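PDB 3T49: fibrinogen-binding protein from Staphylococcus aureus subsp. aureus, which probably inhibits complement by acting on the C3b-containing convertases of the host, as a secreted virulence factor of the SCIN family. Local coordinates for residues Ala22-Ile34 / Glu61-Arg73. Numbering follows the deposited sequence.
With SO4 (sulfate ion), chain F; SO4 (sulfate ion), chain G.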
loop_
_atom_site.group_PDB
_atom_site.type_symbol
_atom_site.label_atom_id
_atom_site.label_comp_id
_atom_site.label_asym_id
_atom_site.label_seq_id
_atom_site.Cartn_x
_atom_site.Cartn_y
_atom_site.Cartn_z
ATOM N N ALA A 22 -9.172 6.854 4.878
ATOM C CA ALA A 22 -10.357 6.571 4.100
ATOM C C ALA A 22 -10.919 5.185 4.419
ATOM O O ALA A 22 -12.127 4.989 4.469
ATOM C CB ALA A 22 -10.028 6.666 2.593
ATOM N N ALA A 23 -10.020 4.244 4.652
ATOM C CA ALA A 23 -10.379 2.868 4.952
ATOM C C ALA A 23 -11.097 2.748 6.279
ATOM O O ALA A 23 -11.703 1.715 6.528
ATOM C CB ALA A 23 -9.160 1.987 4.920
ATOM N N GLY A 24 -11.060 3.781 7.110
ATOM C CA GLY A 24 -11.809 3.752 8.355
ATOM C C GLY A 24 -13.302 3.674 8.106
ATOM O O GLY A 24 -14.060 3.272 9.007
ATOM N N SER A 25 -13.752 4.035 6.903
ATOM C CA SER A 25 -15.160 3.893 6.531
ATOM C C SER A 25 -15.556 2.469 6.136
ATOM O O SER A 25 -16.755 2.212 5.935
ATOM C CB SER A 25 -15.486 4.831 5.351
ATOM O OG SER A 25 -15.407 6.196 5.731
ATOM N N LEU A 26 -14.603 1.545 6.030
ATOM C CA LEU A 26 -14.807 0.199 5.511
ATOM C C LEU A 26 -14.444 -0.863 6.527
ATOM O O LEU A 26 -13.942 -0.550 7.616
ATOM C CB LEU A 26 -13.905 -0.019 4.280
ATOM C CG LEU A 26 -14.007 1.058 3.185
ATOM C CD1 LEU A 26 -13.013 0.796 2.072
ATOM C CD2 LEU A 26 -15.391 1.120 2.634
ATOM N N ASN A 27 -14.630 -2.133 6.143
ATOM C CA ASN A 27 -14.269 -3.285 6.989
ATOM C C ASN A 27 -12.823 -3.158 7.411
ATOM O O ASN A 27 -11.993 -2.732 6.620
ATOM C CB ASN A 27 -14.441 -4.596 6.194
ATOM C CG ASN A 27 -14.149 -5.870 7.020
ATOM O OD1 ASN A 27 -12.995 -6.298 7.214
ATOM N ND2 ASN A 27 -15.228 -6.517 7.463
ATOM N N PRO A 28 -12.484 -3.581 8.642
ATOM C CA PRO A 28 -11.082 -3.522 9.102
ATOM C C PRO A 28 -10.040 -4.174 8.196
ATOM O O PRO A 28 -8.861 -3.823 8.292
ATOM C CB PRO A 28 -11.144 -4.243 10.446
ATOM C CG PRO A 28 -12.514 -4.019 10.936
ATOM C CD PRO A 28 -13.388 -4.053 9.710
ATOM N N TYR A 29 -10.430 -5.095 7.319
ATOM C CA TYR A 29 -9.515 -5.694 6.363
ATOM C C TYR A 29 -8.695 -4.639 5.631
ATOM O O TYR A 29 -7.500 -4.837 5.407
ATOM C CB TYR A 29 -10.294 -6.562 5.345
ATOM C CG TYR A 29 -9.450 -6.989 4.178
ATOM C CD1 TYR A 29 -8.631 -8.103 4.256
ATOM C CD2 TYR A 29 -9.468 -6.263 2.984
ATOM C CE1 TYR A 29 -7.839 -8.476 3.202
ATOM C CE2 TYR A 29 -8.670 -6.616 1.935
ATOM C CZ TYR A 29 -7.862 -7.739 2.034
ATOM O OH TYR A 29 -7.050 -8.106 0.980
ATOM N N TYR A 30 -9.341 -3.553 5.196
ATOM C CA TYR A 30 -8.673 -2.638 4.300
ATOM C C TYR A 30 -7.497 -1.945 4.985
ATOM O O TYR A 30 -6.374 -1.963 4.478
ATOM C CB TYR A 30 -9.694 -1.660 3.656
ATOM C CG TYR A 30 -10.652 -2.447 2.810
ATOM C CD1 TYR A 30 -10.280 -2.861 1.530
ATOM C CD2 TYR A 30 -11.868 -2.855 3.318
ATOM C CE1 TYR A 30 -11.130 -3.646 0.784
ATOM C CE2 TYR A 30 -12.740 -3.654 2.558
ATOM C CZ TYR A 30 -12.333 -4.028 1.313
ATOM O OH TYR A 30 -13.161 -4.837 0.561
ATOM N N LYS A 31 -7.738 -1.375 6.148
ATOM C CA LYS A 31 -6.648 -0.732 6.876
ATOM C C LYS A 31 -5.552 -1.716 7.267
ATOM O O LYS A 31 -4.366 -1.400 7.170
ATOM C CB LYS A 31 -7.187 -0.006 8.093
ATOM C CG LYS A 31 -6.110 0.876 8.736
ATOM C CD LYS A 31 -6.661 1.726 9.859
ATOM C CE LYS A 31 -5.510 2.267 10.699
ATOM N NZ LYS A 31 -4.985 1.204 11.651
ATOM N N ARG A 32 -5.909 -2.910 7.711
ATOM C CA ARG A 32 -4.849 -3.824 8.119
ATOM C C ARG A 32 -4.022 -4.313 6.940
ATOM O O ARG A 32 -2.828 -4.551 7.104
ATOM C CB ARG A 32 -5.336 -4.958 9.038
ATOM C CG ARG A 32 -6.130 -6.038 8.378
ATOM C CD ARG A 32 -6.229 -7.325 9.267
ATOM N NE ARG A 32 -7.218 -8.216 8.660
ATOM C CZ ARG A 32 -8.519 -8.189 8.920
ATOM N NH1 ARG A 32 -9.039 -7.359 9.794
ATOM N NH2 ARG A 32 -9.310 -9.022 8.265
ATOM N N THR A 33 -4.607 -4.373 5.739
ATOM C CA THR A 33 -3.844 -4.710 4.550
ATOM C C THR A 33 -2.877 -3.568 4.177
ATOM O O THR A 33 -1.711 -3.802 3.829
ATOM C CB THR A 33 -4.787 -5.101 3.392
ATOM O OG1 THR A 33 -5.584 -6.213 3.814
ATOM C CG2 THR A 33 -3.984 -5.496 2.170
ATOM N N ILE A 34 -3.355 -2.342 4.296
ATOM C CA ILE A 34 -2.468 -1.213 4.094
ATOM C C ILE A 34 -1.301 -1.235 5.099
ATOM O O ILE A 34 -0.142 -1.092 4.725
ATOM C CB ILE A 34 -3.219 0.099 4.177
ATOM C CG1 ILE A 34 -4.215 0.230 3.018
ATOM C CG2 ILE A 34 -2.220 1.254 4.155
ATOM C CD1 ILE A 34 -5.250 1.302 3.235
ATOM N N GLU A 61 -0.926 -1.174 -4.863
ATOM C CA GLU A 61 -1.760 -0.831 -6.010
ATOM C C GLU A 61 -3.094 -1.566 -5.932
ATOM O O GLU A 61 -4.159 -0.978 -6.204
ATOM C CB GLU A 61 -1.037 -1.170 -7.335
ATOM C CG GLU A 61 0.133 -0.250 -7.598
ATOM C CD GLU A 61 0.951 -0.661 -8.797
ATOM O OE1 GLU A 61 0.803 -1.822 -9.233
ATOM O OE2 GLU A 61 1.768 0.170 -9.260
ATOM N N LYS A 62 -3.069 -2.831 -5.555
ATOM C CA LYS A 62 -4.281 -3.643 -5.501
ATOM C C LYS A 62 -5.246 -3.089 -4.430
ATOM O O LYS A 62 -6.450 -2.925 -4.694
ATOM C CB LYS A 62 -3.944 -5.103 -5.198
ATOM C CG LYS A 62 -5.150 -6.048 -5.127
ATOM C CD LYS A 62 -4.672 -7.488 -4.840
ATOM C CE LYS A 62 -5.817 -8.493 -4.824
ATOM N NZ LYS A 62 -6.548 -8.453 -3.529
ATOM N N ILE A 63 -4.754 -2.842 -3.212
ATOM C CA ILE A 63 -5.643 -2.403 -2.129
ATOM C C ILE A 63 -6.157 -0.974 -2.383
ATOM O O ILE A 63 -7.317 -0.671 -2.083
ATOM C CB ILE A 63 -4.983 -2.575 -0.722
ATOM C CG1 ILE A 63 -6.032 -2.556 0.410
ATOM C CG2 ILE A 63 -3.899 -1.512 -0.469
ATOM C CD1 ILE A 63 -6.969 -3.746 0.408
ATOM N N TYR A 64 -5.351 -0.093 -2.967
ATOM C CA TYR A 64 -5.820 1.246 -3.286
ATOM C C TYR A 64 -6.933 1.174 -4.322
ATOM O O TYR A 64 -7.913 1.907 -4.230
ATOM C CB TYR A 64 -4.678 2.116 -3.828
ATOM C CG TYR A 64 -3.570 2.444 -2.854
ATOM C CD1 TYR A 64 -3.664 2.186 -1.490
ATOM C CD2 TYR A 64 -2.411 3.036 -3.320
ATOM C CE1 TYR A 64 -2.623 2.506 -0.631
ATOM C CE2 TYR A 64 -1.378 3.368 -2.471
ATOM C CZ TYR A 64 -1.478 3.095 -1.130
ATOM O OH TYR A 64 -0.436 3.417 -0.274
ATOM N N LYS A 65 -6.791 0.335 -5.349
ATOM C CA LYS A 65 -7.827 0.174 -6.381
ATOM C C LYS A 65 -9.100 -0.373 -5.754
ATOM O O LYS A 65 -10.203 0.098 -6.099
ATOM C CB LYS A 65 -7.322 -0.742 -7.495
ATOM C CG LYS A 65 -8.317 -0.834 -8.647
ATOM C CD LYS A 65 -7.696 -1.582 -9.836
ATOM C CE LYS A 65 -8.611 -1.453 -11.069
ATOM N NZ LYS A 65 -8.128 -2.212 -12.248
ATOM N N GLU A 66 -8.985 -1.365 -4.873
ATOM C CA GLU A 66 -10.158 -1.932 -4.194
ATOM C C GLU A 66 -10.900 -0.865 -3.392
ATOM O O GLU A 66 -12.142 -0.783 -3.441
ATOM C CB GLU A 66 -9.789 -3.122 -3.306
ATOM C CG GLU A 66 -9.490 -4.344 -4.131
ATOM C CD GLU A 66 -8.728 -5.429 -3.432
ATOM O OE1 GLU A 66 -8.100 -5.172 -2.402
ATOM O OE2 GLU A 66 -8.693 -6.560 -3.976
ATOM N N ILE A 67 -10.156 -0.048 -2.665
ATOM C CA ILE A 67 -10.755 0.990 -1.846
ATOM C C ILE A 67 -11.410 2.031 -2.730
ATOM O O ILE A 67 -12.569 2.421 -2.479
ATOM C CB ILE A 67 -9.707 1.604 -0.917
ATOM C CG1 ILE A 67 -9.320 0.590 0.169
ATOM C CG2 ILE A 67 -10.232 2.882 -0.301
ATOM C CD1 ILE A 67 -8.069 0.991 0.935
ATOM N N ASP A 68 -10.738 2.474 -3.779
ATOM C CA ASP A 68 -11.322 3.420 -4.711
ATOM C C ASP A 68 -12.629 2.873 -5.311
ATOM O O ASP A 68 -13.631 3.593 -5.410
ATOM C CB ASP A 68 -10.371 3.738 -5.872
ATOM C CG ASP A 68 -9.221 4.633 -5.489
ATOM O OD1 ASP A 68 -9.265 5.263 -4.437
ATOM O OD2 ASP A 68 -8.263 4.751 -6.325
ATOM N N GLU A 69 -12.642 1.614 -5.701
ATOM C CA GLU A 69 -13.815 1.059 -6.359
ATOM C C GLU A 69 -14.979 0.924 -5.397
ATOM O O GLU A 69 -16.116 1.206 -5.796
ATOM C CB GLU A 69 -13.456 -0.230 -7.088
ATOM C CG GLU A 69 -12.617 0.084 -8.347
ATOM C CD GLU A 69 -12.348 -1.083 -9.248
ATOM O OE1 GLU A 69 -12.607 -2.219 -8.836
ATOM O OE2 GLU A 69 -11.865 -0.821 -10.372
ATOM N N ILE A 70 -14.747 0.605 -4.134
ATOM C CA ILE A 70 -15.871 0.543 -3.190
ATOM C C ILE A 70 -16.414 1.949 -2.953
ATOM O O ILE A 70 -17.644 2.185 -2.955
ATOM C CB ILE A 70 -15.464 -0.067 -1.855
ATOM C CG1 ILE A 70 -15.180 -1.557 -2.005
ATOM C CG2 ILE A 70 -16.584 0.087 -0.813
ATOM C CD1 ILE A 70 -14.448 -2.145 -0.787
ATOM N N ILE A 71 -15.520 2.903 -2.727
ATOM C CA ILE A 71 -15.929 4.254 -2.345
ATOM C C ILE A 71 -16.573 4.995 -3.530
ATOM O O ILE A 71 -17.493 5.805 -3.333
ATOM C CB ILE A 71 -14.728 4.969 -1.699
ATOM C CG1 ILE A 71 -14.507 4.365 -0.302
ATOM C CG2 ILE A 71 -14.928 6.493 -1.637
ATOM C CD1 ILE A 71 -13.302 4.870 0.424
ATOM N N ASN A 72 -16.147 4.711 -4.754
ATOM C CA ASN A 72 -16.657 5.428 -5.921
ATOM C C ASN A 72 -17.937 4.834 -6.537
ATOM O O ASN A 72 -18.629 5.540 -7.266
ATOM C CB ASN A 72 -15.580 5.491 -6.994
ATOM C CG ASN A 72 -14.369 6.326 -6.570
ATOM O OD1 ASN A 72 -14.440 7.181 -5.673
ATOM N ND2 ASN A 72 -13.237 6.064 -7.203
ATOM N N ARG A 73 -18.248 3.570 -6.257
ATOM C CA ARG A 73 -19.288 2.839 -7.007
ATOM C C ARG A 73 -20.524 2.485 -6.173
ATOM O O ARG A 73 -20.693 2.922 -5.030
ATOM C CB ARG A 73 -18.699 1.544 -7.594
ATOM C CG ARG A 73 -17.567 1.742 -8.603
ATOM C CD ARG A 73 -16.898 0.421 -8.983
ATOM N NE ARG A 73 -16.223 0.620 -10.263
ATOM C CZ ARG A 73 -15.552 -0.296 -10.953
ATOM N NH1 ARG A 73 -15.381 -1.512 -10.486
ATOM N NH2 ARG A 73 -15.011 0.037 -12.107
ATOM O OXT ARG A 73 -21.397 1.743 -6.625
HETATM S S SO4 F . -6.563 -11.098 6.388
HETATM O O1 SO4 F . -5.859 -9.908 6.861
HETATM O O2 SO4 F . -6.084 -12.257 7.135
HETATM O O3 SO4 F . -7.996 -10.932 6.584
HETATM O O4 SO4 F . -6.287 -11.288 4.969
HETATM S S SO4 G . -7.805 2.027 13.959
HETATM O O1 SO4 G . -6.611 2.802 13.640
HETATM O O2 SO4 G . -7.962 1.956 15.409
HETATM O O3 SO4 G . -8.995 2.648 13.384
HETATM O O4 SO4 G . -7.653 0.683 13.420
HETATM O O HOH W 1 -6.095 -6.779 -1.327
#
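Two antiparallel helices of the SCIN helical bundle meet here through knobs-into-holes packing: Y30 of helix 28-47 sits among I63, E66, I67 and I70 of helix 50-72, and I63 fits in return among Y29, Y30, T33 and I34. The short segments 28-34 and 61-72 run at 154° to each other, with axes 10.2 Å apart. With CG of Y30 anti to the carbonyl carbon (chi1 -64°), the ring reaches across helix 61-72 from I63 to I70; Y30 CD1 meets I63 CD1 at 3.6 Å, while at the far end Y30 OH lies 3.3 Å from I70 CD1. L26 CD1 lies over one face of that ring, offset toward its edge, and Y29 CD2 stands over the centre of the opposite face. Deeper in, I34 CD1 touches I67 CD1 at 3.7 Å, and Y19 of helix 16-22 packs on both isoleucines, bringing a third helix of the bundle against this seam. Toward the C-terminal end of helix 50-72, L26, in the loop leading into helix 28-47, meets I70 tip to tip, L26 CD2 to I70 CG2 at 3.8 Å. At the polar margin of the contact Y29 CE2 is 3.7 Å from I63 CD1. One water bonds to Y29 OH (2.8 Å), accepts from K62 NZ and donates to E66 OE1, tying the tyrosine to the salt bridge in which K62 NZ reaches the syn side of E66 OE2 at 2.9 Å.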